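Quinone oxidoreductase 1 (Escherichia coli, PDB 1QOR) catalyses the one-electron reduction of quinones with NADPH, giving two 1,4-benzosemiquinones and NADP(+) per turnover. Local coordinates at residues A[52-56]-A[57-61]; A[107-110]-A[111-115]; A[281-284]-A[285-289]. All blocks are in the same frame, centred on the assembly; numbering follows the deposited sequence.

Interaction 1: A[52-56]-A[57-61]; sequences YPPPS and LPSGL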
loop_
_atom_site.group_PDB
_atom_site.type_symbol
_atom_site.label_atom_id
_atom_site.label_comp_id
_atom_site.label_asym_id
_atom_site.label_seq_id
_atom_site.Cartn_x
_atom_site.Cartn_y
_atom_site.Cartn_z
ATOM N N TYR A 52 13.543 4.543 17.237
ATOM C CA TYR A 52 12.796 3.367 17.719
ATOM C C TYR A 52 13.238 3.238 19.197
ATOM O O TYR A 52 14.290 2.646 19.501
ATOM C CB TYR A 52 13.198 2.074 17.015
ATOM C CG TYR A 52 12.773 1.858 15.573
ATOM C CD1 TYR A 52 12.126 2.865 14.820
ATOM C CD2 TYR A 52 13.070 0.640 14.930
ATOM C CE1 TYR A 52 11.802 2.645 13.455
ATOM C CE2 TYR A 52 12.752 0.419 13.606
ATOM C CZ TYR A 52 12.124 1.415 12.864
ATOM O OH TYR A 52 11.826 1.179 11.532
ATOM N N PRO A 53 12.438 3.759 20.141
ATOM C CA PRO A 53 12.790 3.688 21.574
ATOM C C PRO A 53 12.724 2.249 22.097
ATOM O O PRO A 53 11.833 1.488 21.728
ATOM C CB PRO A 53 11.729 4.575 22.201
ATOM C CG PRO A 53 10.533 4.175 21.415
ATOM C CD PRO A 53 11.043 4.206 19.976
ATOM N N PRO A 54 13.698 1.838 22.916
ATOM C CA PRO A 54 13.694 0.470 23.448
ATOM C C PRO A 54 12.673 0.306 24.543
ATOM O O PRO A 54 12.025 1.270 24.937
ATOM C CB PRO A 54 15.111 0.304 23.993
ATOM C CG PRO A 54 15.491 1.672 24.383
ATOM C CD PRO A 54 14.928 2.552 23.287
ATOM N N PRO A 55 12.469 -0.937 25.012
ATOM C CA PRO A 55 11.499 -1.194 26.087
ATOM C C PRO A 55 11.852 -0.285 27.282
ATOM O O PRO A 55 10.961 0.289 27.919
ATOM C CB PRO A 55 11.730 -2.666 26.391
ATOM C CG PRO A 55 12.050 -3.228 25.021
ATOM C CD PRO A 55 13.018 -2.202 24.479
ATOM N N SER A 56 13.151 -0.108 27.535
ATOM C CA SER A 56 13.600 0.764 28.601
ATOM C C SER A 56 15.109 1.040 28.539
ATOM O O SER A 56 15.867 0.332 27.853
ATOM C CB SER A 56 13.251 0.142 29.948
ATOM O OG SER A 56 13.936 -1.089 30.076
ATOM N N LEU A 57 15.534 2.054 29.291
ATOM C CA LEU A 57 16.924 2.454 29.385
ATOM C C LEU A 57 17.374 2.187 30.829
ATOM O O LEU A 57 16.590 2.352 31.754
ATOM C CB LEU A 57 17.064 3.938 29.023
ATOM C CG LEU A 57 16.744 4.329 27.566
ATOM C CD1 LEU A 57 16.770 5.841 27.327
ATOM C CD2 LEU A 57 17.742 3.667 26.667
ATOM N N PRO A 58 18.629 1.740 31.041
ATOM C CA PRO A 58 19.652 1.466 30.019
ATOM C C PRO A 58 19.206 0.317 29.144
ATOM O O PRO A 58 18.277 -0.426 29.498
ATOM C CB PRO A 58 20.882 1.069 30.846
ATOM C CG PRO A 58 20.659 1.747 32.164
ATOM C CD PRO A 58 19.177 1.500 32.383
ATOM N N SER A 59 19.873 0.156 28.012
ATOM C CA SER A 59 19.506 -0.922 27.110
ATOM C C SER A 59 20.697 -1.464 26.378
ATOM O O SER A 59 21.712 -0.760 26.199
ATOM C CB SER A 59 18.489 -0.407 26.094
ATOM O OG SER A 59 18.088 -1.428 25.202
ATOM N N GLY A 60 20.606 -2.750 26.043
ATOM C CA GLY A 60 21.623 -3.383 25.222
ATOM C C GLY A 60 21.214 -3.077 23.761
ATOM O O GLY A 60 20.223 -2.357 23.518
ATOM N N LEU A 61 21.900 -3.685 22.792
ATOM C CA LEU A 61 21.639 -3.442 21.372
ATOM C C LEU A 61 21.866 -4.709 20.523
ATOM O O LEU A 61 22.527 -5.653 20.961
ATOM C CB LEU A 61 22.621 -2.380 20.885
ATOM C CG LEU A 61 22.181 -1.027 20.338
ATOM C CD1 LEU A 61 23.206 -0.515 19.360
ATOM C CD2 LEU A 61 20.833 -1.146 19.682
#
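From Pro54 to Ser59 the backbone is irregular and mostly extended; the helical turn at Pro55 and the cis peptide bond before Pro58 together bend it, and Ser59 comes back alongside Pro54. No hydrogen bond joins 52-56 to 57-61, and the two halves meet through van der Waals contacts. Pro54 turns its CB toward the second half, and CB and CG make the contacts. CG meets one branch of Leu57, CD2, at 3.8 Å, and the two side chains cross obliquely. Pro54 CB lies 3.7 Å from Ser59 OG. Next to this, the carbonyl of Ser56 points into the bend. Ser56 O comes 3.2 Å from Ser59 CB, and it is also only 3.0 Å from Pro58 O, a pair of acceptors with no hydrogen to share. Ser59 itself is buried, and its hydroxyl is spent locally. With OG turned anti to the backbone N (chi1 -179°), the hydroxyl donates to Gly60 O at 2.9 Å. It arrives in the carbonyl plane, on a lone pair. The same rotation brings OG beside Pro54 CB. With an alanine here, Gly60 O is likely to lose this donor and the Pro54 ring one of its contacts. Around the turn, Leu57 packs on Phe7 and Pro54 on His10, while the backbones of Ser59 and Phe7 are hydrogen-bonded. At the start of the segment, the Tyr52 ring meets that of Tyr46, an NADP(+)-binding residue whose side chain is about 9 Å from that of Pro54. The arrangement is a proline-rich surface turn of the GroES-like domain, in the connection from helix 42-49 to strand 65-72, close to the cofactor site of this member of the zinc-containing alcohol dehydrogenase family.

Interaction 2: A[107-110]-A[111-115]; sequences AILP and AAISF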
loop_
_atom_site.group_PDB
_atom_site.type_symbol
_atom_site.label_atom_id
_atom_site.label_comp_id
_atom_site.label_asym_id
_atom_site.label_seq_id
_atom_site.Cartn_x
_atom_site.Cartn_y
_atom_site.Cartn_z
ATOM N N ALA A 107 18.495 -20.761 14.504
ATOM C CA ALA A 107 18.635 -21.814 13.504
ATOM C C ALA A 107 19.992 -22.515 13.643
ATOM O O ALA A 107 21.028 -21.882 13.979
ATOM C CB ALA A 107 18.471 -21.244 12.084
ATOM N N ILE A 108 19.970 -23.832 13.447
ATOM C CA ILE A 108 21.194 -24.618 13.521
ATOM C C ILE A 108 21.998 -24.340 12.251
ATOM O O ILE A 108 21.514 -24.550 11.147
ATOM C CB ILE A 108 20.903 -26.124 13.544
ATOM C CG1 ILE A 108 19.969 -26.487 14.713
ATOM C CG2 ILE A 108 22.242 -26.899 13.560
ATOM C CD1 ILE A 108 20.609 -26.380 16.093
ATOM N N LEU A 109 23.218 -23.868 12.420
ATOM C CA LEU A 109 24.099 -23.548 11.309
ATOM C C LEU A 109 24.696 -24.778 10.610
ATOM O O LEU A 109 25.116 -25.721 11.277
ATOM C CB LEU A 109 25.270 -22.746 11.837
ATOM C CG LEU A 109 25.396 -21.281 11.533
ATOM C CD1 LEU A 109 26.860 -20.911 11.804
ATOM C CD2 LEU A 109 25.038 -21.017 10.087
ATOM N N PRO A 110 24.679 -24.822 9.266
ATOM C CA PRO A 110 25.287 -26.004 8.655
ATOM C C PRO A 110 26.815 -25.832 8.786
ATOM O O PRO A 110 27.340 -24.716 8.749
ATOM C CB PRO A 110 24.851 -25.888 7.194
ATOM C CG PRO A 110 23.538 -25.066 7.280
ATOM C CD PRO A 110 23.942 -24.026 8.264
ATOM N N ALA A 111 27.527 -26.949 8.873
ATOM C CA ALA A 111 28.979 -26.953 9.012
ATOM C C ALA A 111 29.675 -26.091 7.994
ATOM O O ALA A 111 30.651 -25.423 8.319
ATOM C CB ALA A 111 29.510 -28.367 8.913
ATOM N N ALA A 112 29.175 -26.083 6.767
ATOM C CA ALA A 112 29.798 -25.310 5.697
ATOM C C ALA A 112 29.734 -23.803 5.872
ATOM O O ALA A 112 30.354 -23.037 5.113
ATOM C CB ALA A 112 29.166 -25.680 4.382
ATOM N N ILE A 113 28.954 -23.349 6.840
ATOM C CA ILE A 113 28.824 -21.921 6.994
ATOM C C ILE A 113 29.496 -21.454 8.251
ATOM O O ILE A 113 29.201 -21.960 9.326
ATOM C CB ILE A 113 27.337 -21.517 6.906
ATOM C CG1 ILE A 113 26.776 -22.013 5.543
ATOM C CG2 ILE A 113 27.184 -19.964 7.047
ATOM C CD1 ILE A 113 25.345 -21.746 5.323
ATOM N N SER A 114 30.451 -20.535 8.094
ATOM C CA SER A 114 31.185 -19.999 9.217
ATOM C C SER A 114 30.371 -18.990 10.053
ATOM O O SER A 114 29.426 -18.363 9.553
ATOM C CB SER A 114 32.432 -19.327 8.706
ATOM O OG SER A 114 32.148 -18.018 8.296
ATOM N N PHE A 115 30.820 -18.747 11.282
ATOM C CA PHE A 115 30.120 -17.820 12.172
ATOM C C PHE A 115 30.133 -16.434 11.602
ATOM O O PHE A 115 29.127 -15.740 11.710
ATOM C CB PHE A 115 30.710 -17.812 13.595
ATOM C CG PHE A 115 30.440 -19.068 14.354
ATOM C CD1 PHE A 115 29.168 -19.578 14.424
ATOM C CD2 PHE A 115 31.461 -19.729 15.011
ATOM C CE1 PHE A 115 28.905 -20.752 15.149
ATOM C CE2 PHE A 115 31.214 -20.887 15.733
ATOM C CZ PHE A 115 29.938 -21.400 15.800
#
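Leu109 reaches forward over the turn to Ile113 and Phe115 and divides its two methyl groups between them. CD2 lies 3.9 Å from Ile113 CG2, and these two side chains cross at about a right angle. Leu109 CD1 packs obliquely against the Phe115 ring, 3.7 Å from Phe115 CD1. It also lies 3.6 Å from Ile113 O. To sit there Leu109 takes a chi1 of -108°, well off a staggered position, which probably carries some torsional cost. Ile113 is set differently. Its CG1 is anti to the carbonyl carbon (chi1 -57°), which sends the longer branch along the Pro110 ring. There the two side chains lie side by side and point the same way, with Ile113 CD1 4.0 Å from Pro110 CD. The CG2 branch is left to face Leu109. The backbone here makes a type I beta turn from Pro110 to Ile113. It is closed by Ile113 N donating to Pro110 O at 2.8 Å and 164°. Ser114 then N-caps helix 115-135 with its side chain, while its own N is hydrogen-bonded to Gln117 OE1, in the manner of a capping box. Arg84 hydrogen-bonds Ile113 O through NH2 and makes a cation-pi contact with Phe115. The chemistry is therefore divided where strand 106-108 passes into helix 115-135: the apolar branches pack on one another and on Phe284 of helix 273-288, while Pro110 O is met by the turn bond, Ile113 O by Arg84 and Ser114 N by Gln117.

Interaction 3: A[281-284]-A[285-289]; sequences NELF and SLIAS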
loop_
_atom_site.group_PDB
_atom_site.type_symbol
_atom_site.label_atom_id
_atom_site.label_comp_id
_atom_site.label_asym_id
_atom_site.label_seq_id
_atom_site.Cartn_x
_atom_site.Cartn_y
_atom_site.Cartn_z
ATOM N N ASN A 281 16.553 -22.490 5.156
ATOM C CA ASN A 281 16.929 -23.562 4.256
ATOM C C ASN A 281 17.281 -22.988 2.895
ATOM O O ASN A 281 18.306 -23.348 2.307
ATOM C CB ASN A 281 15.833 -24.628 4.191
ATOM C CG ASN A 281 15.782 -25.453 5.455
ATOM O OD1 ASN A 281 16.745 -25.490 6.222
ATOM N ND2 ASN A 281 14.665 -26.081 5.702
ATOM N N GLU A 282 16.466 -22.066 2.416
ATOM C CA GLU A 282 16.749 -21.425 1.143
ATOM C C GLU A 282 18.087 -20.661 1.218
ATOM O O GLU A 282 19.021 -20.930 0.452
ATOM C CB GLU A 282 15.633 -20.436 0.799
ATOM C CG GLU A 282 14.324 -21.114 0.656
ATOM C CD GLU A 282 14.339 -22.080 -0.490
ATOM O OE1 GLU A 282 15.108 -21.824 -1.449
ATOM O OE2 GLU A 282 13.566 -23.069 -0.443
ATOM N N LEU A 283 18.147 -19.695 2.127
ATOM C CA LEU A 283 19.322 -18.875 2.323
ATOM C C LEU A 283 20.618 -19.683 2.458
ATOM O O LEU A 283 21.627 -19.398 1.815
ATOM C CB LEU A 283 19.119 -17.988 3.577
ATOM C CG LEU A 283 20.291 -17.108 3.969
ATOM C CD1 LEU A 283 20.649 -16.124 2.842
ATOM C CD2 LEU A 283 20.000 -16.376 5.266
ATOM N N PHE A 284 20.604 -20.649 3.359
ATOM C CA PHE A 284 21.784 -21.453 3.632
ATOM C C PHE A 284 22.231 -22.231 2.409
ATOM O O PHE A 284 23.427 -22.423 2.204
ATOM C CB PHE A 284 21.515 -22.458 4.768
ATOM C CG PHE A 284 21.391 -21.832 6.131
ATOM C CD1 PHE A 284 21.886 -20.550 6.379
ATOM C CD2 PHE A 284 20.819 -22.558 7.188
ATOM C CE1 PHE A 284 21.824 -20.008 7.638
ATOM C CE2 PHE A 284 20.754 -22.009 8.470
ATOM C CZ PHE A 284 21.265 -20.731 8.687
ATOM N N SER A 285 21.281 -22.718 1.629
ATOM C CA SER A 285 21.680 -23.498 0.500
ATOM C C SER A 285 22.338 -22.630 -0.581
ATOM O O SER A 285 23.278 -23.062 -1.215
ATOM C CB SER A 285 20.518 -24.357 -0.005
ATOM O OG SER A 285 19.592 -23.563 -0.700
ATOM N N LEU A 286 21.967 -21.353 -0.640
ATOM C CA LEU A 286 22.501 -20.414 -1.619
ATOM C C LEU A 286 23.895 -19.933 -1.246
ATOM O O LEU A 286 24.702 -19.616 -2.124
ATOM C CB LEU A 286 21.561 -19.224 -1.752
ATOM C CG LEU A 286 20.595 -19.034 -2.945
ATOM C CD1 LEU A 286 20.419 -20.221 -3.898
ATOM C CD2 LEU A 286 19.262 -18.557 -2.387
ATOM N N ILE A 287 24.165 -19.819 0.055
ATOM C CA ILE A 287 25.492 -19.402 0.525
ATOM C C ILE A 287 26.500 -20.579 0.422
ATOM O O ILE A 287 27.639 -20.383 -0.028
ATOM C CB ILE A 287 25.442 -18.895 1.977
ATOM C CG1 ILE A 287 24.704 -17.571 2.032
ATOM C CG2 ILE A 287 26.844 -18.731 2.536
ATOM C CD1 ILE A 287 24.331 -17.164 3.444
ATOM N N ALA A 288 26.076 -21.773 0.858
ATOM C CA ALA A 288 26.900 -22.978 0.804
ATOM C C ALA A 288 27.285 -23.290 -0.637
ATOM O O ALA A 288 28.417 -23.690 -0.919
ATOM C CB ALA A 288 26.171 -24.149 1.393
ATOM N N SER A 289 26.360 -23.084 -1.562
ATOM C CA SER A 289 26.662 -23.376 -2.937
ATOM C C SER A 289 27.416 -22.244 -3.602
ATOM O O SER A 289 27.745 -22.348 -4.791
ATOM C CB SER A 289 25.394 -23.709 -3.708
ATOM O OG SER A 289 24.708 -22.520 -3.987
#
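Glu282 O takes two main hydrogen bonds from the next turn of the helix. Leu286 N donates to it at 3.2 Å. The hydroxyl of Ser285 comes in from the side, with OG 2.9 Å from Glu282 O and tilted 24° from the carbonyl plane. Ser285 can do this because OG stands between its own N and carbonyl carbon (chi1 75°), which folds the hydroxyl back along the helix. The remaining bonds follow the regular i to i+4 ladder. Ser285 N donates to Asn281 O at 3.1 Å. Ile287 N reaches Leu283 O, also at 3.1 Å. Ala288 N makes the straightest bond, to Phe284 O at 3.0 Å and 166°. Ser285 N and Leu286 N add weak second bonds to Glu282 O and Leu283 O. At the end of the helix Ser285 O is gripped twice by Ser289, by N at 3.1 Å and by OG at 3.2 Å on a lone pair. Side chains meet mainly on the buried side, where Leu283 and Ile287 lie side by side and point the same way, with their CD1 atoms 3.9 Å apart. These two face helix 115-135, and Leu283 also touches Trp160 of helix 152-164. Thus two serines on the exposed side spend their hydroxyls on carbonyls of their own helix, while Leu283, Phe284 and Ile287 are buried and make apolar contacts. The last two turns of helix 273-288 are amphipathic. Ser285 adds a second donor to a carbonyl already in the ladder, and Ser289 adds one where the helix ends.

Along the chain the three contacts come in series: interaction 1, then 2, then 3. Interaction 1 stands apart in the loop between helix 42-49 and strand 65-72, with its centre about 30 Å from that of interaction 2 and about 33 Å from that of interaction 3. Interactions 2 and 3 are neighbours, with centres about 10 Å apart, and they touch. Phe284 packs against Leu109, Pro110 and Ile113, with Phe284 CD2 3.6 Å from Pro110 CD. The late helix 273-288, which follows the six-stranded parallel sheet, therefore covers the turn from strand 106-108 into helix 115-135. The pair joins distant parts of the chain, while interaction 1 lies on a separate part of the surface, not far from Tyr46 of the NADP(+) site.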